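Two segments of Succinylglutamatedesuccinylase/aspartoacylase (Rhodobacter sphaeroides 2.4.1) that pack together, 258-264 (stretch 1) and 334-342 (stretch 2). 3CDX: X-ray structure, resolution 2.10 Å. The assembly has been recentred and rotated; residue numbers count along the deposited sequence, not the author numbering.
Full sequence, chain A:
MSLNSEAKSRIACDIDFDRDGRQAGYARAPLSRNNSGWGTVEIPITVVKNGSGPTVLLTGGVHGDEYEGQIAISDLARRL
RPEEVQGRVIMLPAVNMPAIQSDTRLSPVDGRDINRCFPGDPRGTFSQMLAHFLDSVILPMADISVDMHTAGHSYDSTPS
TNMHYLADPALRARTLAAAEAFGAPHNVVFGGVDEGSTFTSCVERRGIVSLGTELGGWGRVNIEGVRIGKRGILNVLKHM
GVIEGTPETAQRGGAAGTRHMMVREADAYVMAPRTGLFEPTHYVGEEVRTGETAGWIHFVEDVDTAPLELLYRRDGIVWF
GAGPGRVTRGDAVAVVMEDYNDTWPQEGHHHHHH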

ATOM      1  N   THR A 258      19.212 -41.366 -11.464  1.00 35.53           N
ATOM      2  CA  THR A 258      17.932 -40.714 -11.408  1.00 34.70           C
ATOM      3  C   THR A 258      16.792 -41.699 -11.627  1.00 35.00           C
ATOM      4  O   THR A 258      16.892 -42.577 -12.485  1.00 34.57           O
ATOM      5  CB  THR A 258      17.903 -39.659 -12.560  1.00 35.40           C
ATOM      6  OG1 THR A 258      18.919 -38.673 -12.326  1.00 34.70           O
ATOM      7  CG2 THR A 258      16.552 -39.006 -12.744  1.00 34.00           C
ATOM      8  N   ARG A 259      15.711 -41.530 -10.869  1.00 34.18           N
ATOM      9  CA  ARG A 259      14.492 -42.322 -11.038  1.00 34.17           C
ATOM     10  C   ARG A 259      13.410 -41.441 -11.706  1.00 33.39           C
ATOM     11  O   ARG A 259      13.087 -40.331 -11.217  1.00 31.72           O
ATOM     12  CB  ARG A 259      14.038 -42.916  -9.679  1.00 34.20           C
ATOM     13  CG  ARG A 259      12.813 -43.913  -9.704  1.00 35.18           C
ATOM     14  CD  ARG A 259      12.478 -44.486  -8.284  1.00 35.21           C
ATOM     15  NE  ARG A 259      11.063 -44.890  -8.137  1.00 43.51           N
ATOM     16  CZ  ARG A 259      10.413 -45.101  -6.966  1.00 46.33           C
ATOM     17  NH1 ARG A 259      11.043 -44.985  -5.798  1.00 47.13           N
ATOM     18  NH2 ARG A 259       9.116 -45.441  -6.949  1.00 42.05           N
ATOM     19  N   HIS A 260      12.867 -41.927 -12.831  1.00 32.19           N
ATOM     20  CA  HIS A 260      11.906 -41.157 -13.574  1.00 32.31           C
ATOM     21  C   HIS A 260      10.511 -41.395 -13.018  1.00 32.12           C
ATOM     22  O   HIS A 260      10.080 -42.528 -12.756  1.00 31.75           O
ATOM     23  CB  HIS A 260      11.897 -41.482 -15.073  1.00 32.89           C
ATOM     24  CG  HIS A 260      13.179 -41.211 -15.796  1.00 33.99           C
ATOM     25  ND1 HIS A 260      13.645 -39.938 -16.053  1.00 35.17           N
ATOM     26  CD2 HIS A 260      14.053 -42.055 -16.395  1.00 35.37           C
ATOM     27  CE1 HIS A 260      14.778 -40.011 -16.730  1.00 31.64           C
ATOM     28  NE2 HIS A 260      15.047 -41.285 -16.948  1.00 34.52           N
ATOM     29  N   MET A 261       9.781 -40.304 -12.900  1.00 31.50           N
ATOM     30  CA  MET A 261       8.492 -40.312 -12.306  1.00 30.42           C
ATOM     31  C   MET A 261       7.654 -39.426 -13.175  1.00 30.77           C
ATOM     32  O   MET A 261       8.157 -38.831 -14.147  1.00 30.31           O
ATOM     33  CB  MET A 261       8.596 -39.764 -10.872  1.00 30.83           C
ATOM     34  CG  MET A 261       9.811 -40.324 -10.083  1.00 29.18           C
ATOM     35  SD  MET A 261       9.517 -42.071  -9.546  1.00 25.30           S
ATOM     36  CE  MET A 261       8.262 -41.848  -8.277  1.00 27.39           C
ATOM     37  N   MET A 262       6.383 -39.304 -12.805  1.00 30.93           N
ATOM     38  CA  MET A 262       5.441 -38.571 -13.588  1.00 31.49           C
ATOM     39  C   MET A 262       4.278 -38.117 -12.727  1.00 31.69           C
ATOM     40  O   MET A 262       3.976 -38.712 -11.678  1.00 30.94           O
ATOM     41  CB  MET A 262       4.960 -39.402 -14.821  1.00 31.72           C
ATOM     42  CG  MET A 262       4.217 -40.741 -14.546  1.00 33.00           C
ATOM     43  SD  MET A 262       3.623 -41.640 -16.082  1.00 32.09           S
ATOM     44  CE  MET A 262       2.481 -40.502 -16.764  1.00 33.45           C
ATOM     45  N   VAL A 263       3.645 -37.047 -13.187  1.00 32.25           N
ATOM     46  CA  VAL A 263       2.442 -36.526 -12.628  1.00 34.01           C
ATOM     47  C   VAL A 263       1.487 -36.356 -13.805  1.00 36.16           C
ATOM     48  O   VAL A 263       1.778 -35.588 -14.730  1.00 36.99           O
ATOM     49  CB  VAL A 263       2.664 -35.137 -11.953  1.00 33.45           C
ATOM     50  CG1 VAL A 263       1.326 -34.572 -11.516  1.00 33.89           C
ATOM     51  CG2 VAL A 263       3.616 -35.252 -10.746  1.00 32.20           C
ATOM     52  N   ARG A 264       0.357 -37.059 -13.783  1.00 38.02           N
ATOM     53  CA  ARG A 264      -0.570 -36.983 -14.917  1.00 40.18           C
ATOM     54  C   ARG A 264      -2.060 -36.879 -14.558  1.00 41.05           C
ATOM     55  O   ARG A 264      -2.854 -36.438 -15.390  1.00 42.52           O
ATOM     56  CB  ARG A 264      -0.313 -38.118 -15.922  1.00 40.25           C
ATOM     57  N   ALA A 334      -0.478 -30.969  -1.587  1.00 27.78           N
ATOM     58  CA  ALA A 334       0.394 -32.068  -1.994  1.00 27.11           C
ATOM     59  C   ALA A 334       0.126 -32.392  -3.448  1.00 27.65           C
ATOM     60  O   ALA A 334      -1.002 -32.292  -3.932  1.00 28.82           O
ATOM     61  CB  ALA A 334       0.192 -33.338  -1.125  1.00 25.63           C
ATOM     62  N   VAL A 335       1.195 -32.768  -4.132  1.00 28.85           N
ATOM     63  CA  VAL A 335       1.168 -33.316  -5.468  1.00 28.43           C
ATOM     64  C   VAL A 335       2.024 -34.576  -5.374  1.00 29.16           C
ATOM     65  O   VAL A 335       3.194 -34.524  -4.946  1.00 27.73           O
ATOM     66  CB  VAL A 335       1.778 -32.361  -6.491  1.00 29.52           C
ATOM     67  CG1 VAL A 335       1.665 -32.966  -7.920  1.00 29.21           C
ATOM     68  CG2 VAL A 335       1.110 -30.986  -6.414  1.00 26.60           C
ATOM     69  N   VAL A 336       1.412 -35.694  -5.760  1.00 28.41           N
ATOM     70  CA  VAL A 336       2.060 -37.025  -5.705  1.00 29.41           C
ATOM     71  C   VAL A 336       2.572 -37.437  -7.098  1.00 29.31           C
ATOM     72  O   VAL A 336       1.852 -37.296  -8.115  1.00 29.58           O
ATOM     73  CB  VAL A 336       1.058 -38.060  -5.117  1.00 28.36           C
ATOM     74  CG1 VAL A 336       1.648 -39.481  -5.025  1.00 27.29           C
ATOM     75  CG2 VAL A 336       0.577 -37.563  -3.745  1.00 29.25           C
ATOM     76  N   MET A 337       3.815 -37.903  -7.142  1.00 29.49           N
ATOM     77  CA  MET A 337       4.425 -38.411  -8.362  1.00 29.34           C
ATOM     78  C   MET A 337       4.431 -39.935  -8.268  1.00 32.04           C
ATOM     79  O   MET A 337       4.389 -40.448  -7.177  1.00 32.43           O
ATOM     80  CB  MET A 337       5.830 -37.844  -8.578  1.00 29.46           C
ATOM     81  CG  MET A 337       6.897 -38.181  -7.529  1.00 28.39           C
ATOM     82  SD  MET A 337       8.465 -37.293  -7.784  1.00 22.73           S
ATOM     83  CE  MET A 337       9.251 -37.920  -6.325  1.00 27.07           C
ATOM     84  N   GLU A 338       4.460 -40.631  -9.409  1.00 34.34           N
ATOM     85  CA  GLU A 338       4.416 -42.106  -9.500  1.00 36.46           C
ATOM     86  C   GLU A 338       5.500 -42.505 -10.497  1.00 36.50           C
ATOM     87  O   GLU A 338       5.954 -41.651 -11.268  1.00 35.32           O
ATOM     88  CB  GLU A 338       3.022 -42.594  -9.965  1.00 36.62           C
ATOM     89  CG  GLU A 338       2.588 -42.167 -11.400  1.00 38.33           C
ATOM     90  CD  GLU A 338       1.100 -42.421 -11.748  1.00 40.97           C
ATOM     91  OE1 GLU A 338       0.466 -43.340 -11.163  1.00 45.72           O
ATOM     92  OE2 GLU A 338       0.544 -41.694 -12.640  1.00 46.87           O
ATOM     93  N   ASP A 339       5.939 -43.772 -10.464  1.00 37.33           N
ATOM     94  CA  ASP A 339       6.946 -44.300 -11.409  1.00 38.99           C
ATOM     95  C   ASP A 339       6.536 -43.963 -12.826  1.00 38.88           C
ATOM     96  O   ASP A 339       5.339 -44.033 -13.172  1.00 38.03           O
ATOM     97  CB  ASP A 339       7.079 -45.828 -11.312  1.00 39.94           C
ATOM     98  CG  ASP A 339       7.818 -46.286 -10.058  1.00 43.91           C
ATOM     99  OD1 ASP A 339       8.496 -45.460  -9.404  1.00 49.39           O
ATOM    100  OD2 ASP A 339       7.742 -47.496  -9.735  1.00 49.30           O
ATOM    101  N   TYR A 340       7.533 -43.601 -13.625  1.00 39.23           N
ATOM    102  CA  TYR A 340       7.354 -43.238 -15.015  1.00 41.16           C
ATOM    103  C   TYR A 340       6.995 -44.434 -15.893  1.00 42.65           C
ATOM    104  O   TYR A 340       7.641 -45.475 -15.814  1.00 42.88           O
ATOM    105  CB  TYR A 340       8.636 -42.623 -15.566  1.00 40.03           C
ATOM    106  CG  TYR A 340       8.547 -42.188 -17.012  1.00 40.75           C
ATOM    107  CD1 TYR A 340       7.796 -41.057 -17.385  1.00 40.29           C
ATOM    108  CD2 TYR A 340       9.205 -42.905 -18.019  1.00 41.56           C
ATOM    109  CE1 TYR A 340       7.708 -40.650 -18.731  1.00 39.04           C
ATOM    110  CE2 TYR A 340       9.118 -42.505 -19.372  1.00 41.51           C
ATOM    111  CZ  TYR A 340       8.378 -41.380 -19.715  1.00 39.38           C
ATOM    112  OH  TYR A 340       8.307 -40.996 -21.030  1.00 38.39           O
ATOM    113  N   ASN A 341       5.992 -44.241 -16.746  1.00 44.79           N
ATOM    114  CA  ASN A 341       5.691 -45.169 -17.835  1.00 47.13           C
ATOM    115  C   ASN A 341       5.706 -44.417 -19.172  1.00 48.39           C
ATOM    116  O   ASN A 341       4.965 -43.432 -19.361  1.00 48.14           O
ATOM    117  CB  ASN A 341       4.317 -45.819 -17.608  1.00 47.40           C
ATOM    118  CG  ASN A 341       3.955 -46.849 -18.688  1.00 49.55           C
ATOM    119  OD1 ASN A 341       3.624 -46.501 -19.830  1.00 50.68           O
ATOM    120  ND2 ASN A 341       3.995 -48.119 -18.318  1.00 50.08           N
ATOM    121  N   ASP A 342       6.557 -44.869 -20.092  1.00 50.08           N
ATOM    122  CA  ASP A 342       6.591 -44.303 -21.445  1.00 51.70           C
ATOM    123  C   ASP A 342       5.483 -44.919 -22.301  1.00 51.85           C
ATOM    124  O   ASP A 342       4.606 -44.209 -22.802  1.00 52.25           O
ATOM    125  CB  ASP A 342       7.956 -44.532 -22.104  1.00 52.13           C
ATOM    126  CG  ASP A 342       8.071 -43.872 -23.486  1.00 55.09           C
ATOM    127  OD1 ASP A 342       7.149 -43.116 -23.895  1.00 57.80           O
ATOM    128  OD2 ASP A 342       9.089 -44.128 -24.172  1.00 56.32           O
TER
HETATM  129  O   HOH W   1       1.007 -38.938 -10.082  1.00 34.82           O

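The apolar centre of this contact is built from valine and methionine side chains where two strands pair antiparallel, and just beyond the first of them. Val-263, with chi1 in the t well, reaches two neighbours: its CG1 lies 4.0 Å from CG1 of Val-335, and its CG2 lies 4.0 Å from CB of Met-337. The beta-branched valine fits an extended backbone, and its compact branched end touches both partners, CG2 lying within reach of each. Met-337 also meets Met-261, whose CB sits 4.0 Å from the Met-337 SD. An unbranched thioether suits such a place, since it fills space between neighbours without bringing in a charge or a hydrogen-bond donor that would need a partner.

The backbones supply the regular part of the joint. Met-262 and Glu-338 form an antiparallel hydrogen-bonded pair: Met-262 N donates to Glu-338 O at 2.8 Å, and Glu-338 N returns a bond to Met-262 O at 3.0 Å. That same Met-262 O also receives a CA-H contact from Met-337 CA, at 3.4 Å. Near this end a water donates to Val-336 O at 2.7 Å and, weakly, to Met-262 O at 3.4 Å, thereby linking the two stretches. Beyond the pair, Met-261 and Asp-339 are a non-hydrogen-bonded pair with diverging side chains, and the next backbone hydrogen bond runs from Tyr-340 N to His-260 O, at 2.9 Å.

Met-262 and Glu-338 place their side chains on the same face of the sheet, with Met-262 CG 3.8 Å from Glu-338 CG. Glutamate suits this partly exposed position because its CG methylene can pack against Met-262 while OE1 of its carboxylate is hydrogen-bonded elsewhere in the structure. Met-262 covers more ground still: its CB is 4.2 Å from CD1 of Tyr-340, near the plane of the ring at its edge, and its SD accepts a weak hydrogen bond from Asn-341 N at 3.6 Å. His-260 packs its CB 3.5 Å from the Tyr-340 CB, while both nitrogens of its imidazole are hydrogen-bonded elsewhere in the structure.

At the exposed edge, Arg-259 and Asp-339 form a salt bridge. The arginine is extended, with chi1 to chi3 all t, so its guanidinium comes nearer to the other stretch although its CA-to-CB bond points sideways. The Asp-339 CA-to-CB bond points away, yet its carboxylate also comes nearer. Asp-339 OD1 accepts from both Arg-259 NH2, at 2.5 Å, and Arg-259 NE, at 2.9 Å, lying near the guanidinium plane where the N-H groups point. Together the two stretches bury 629 Å².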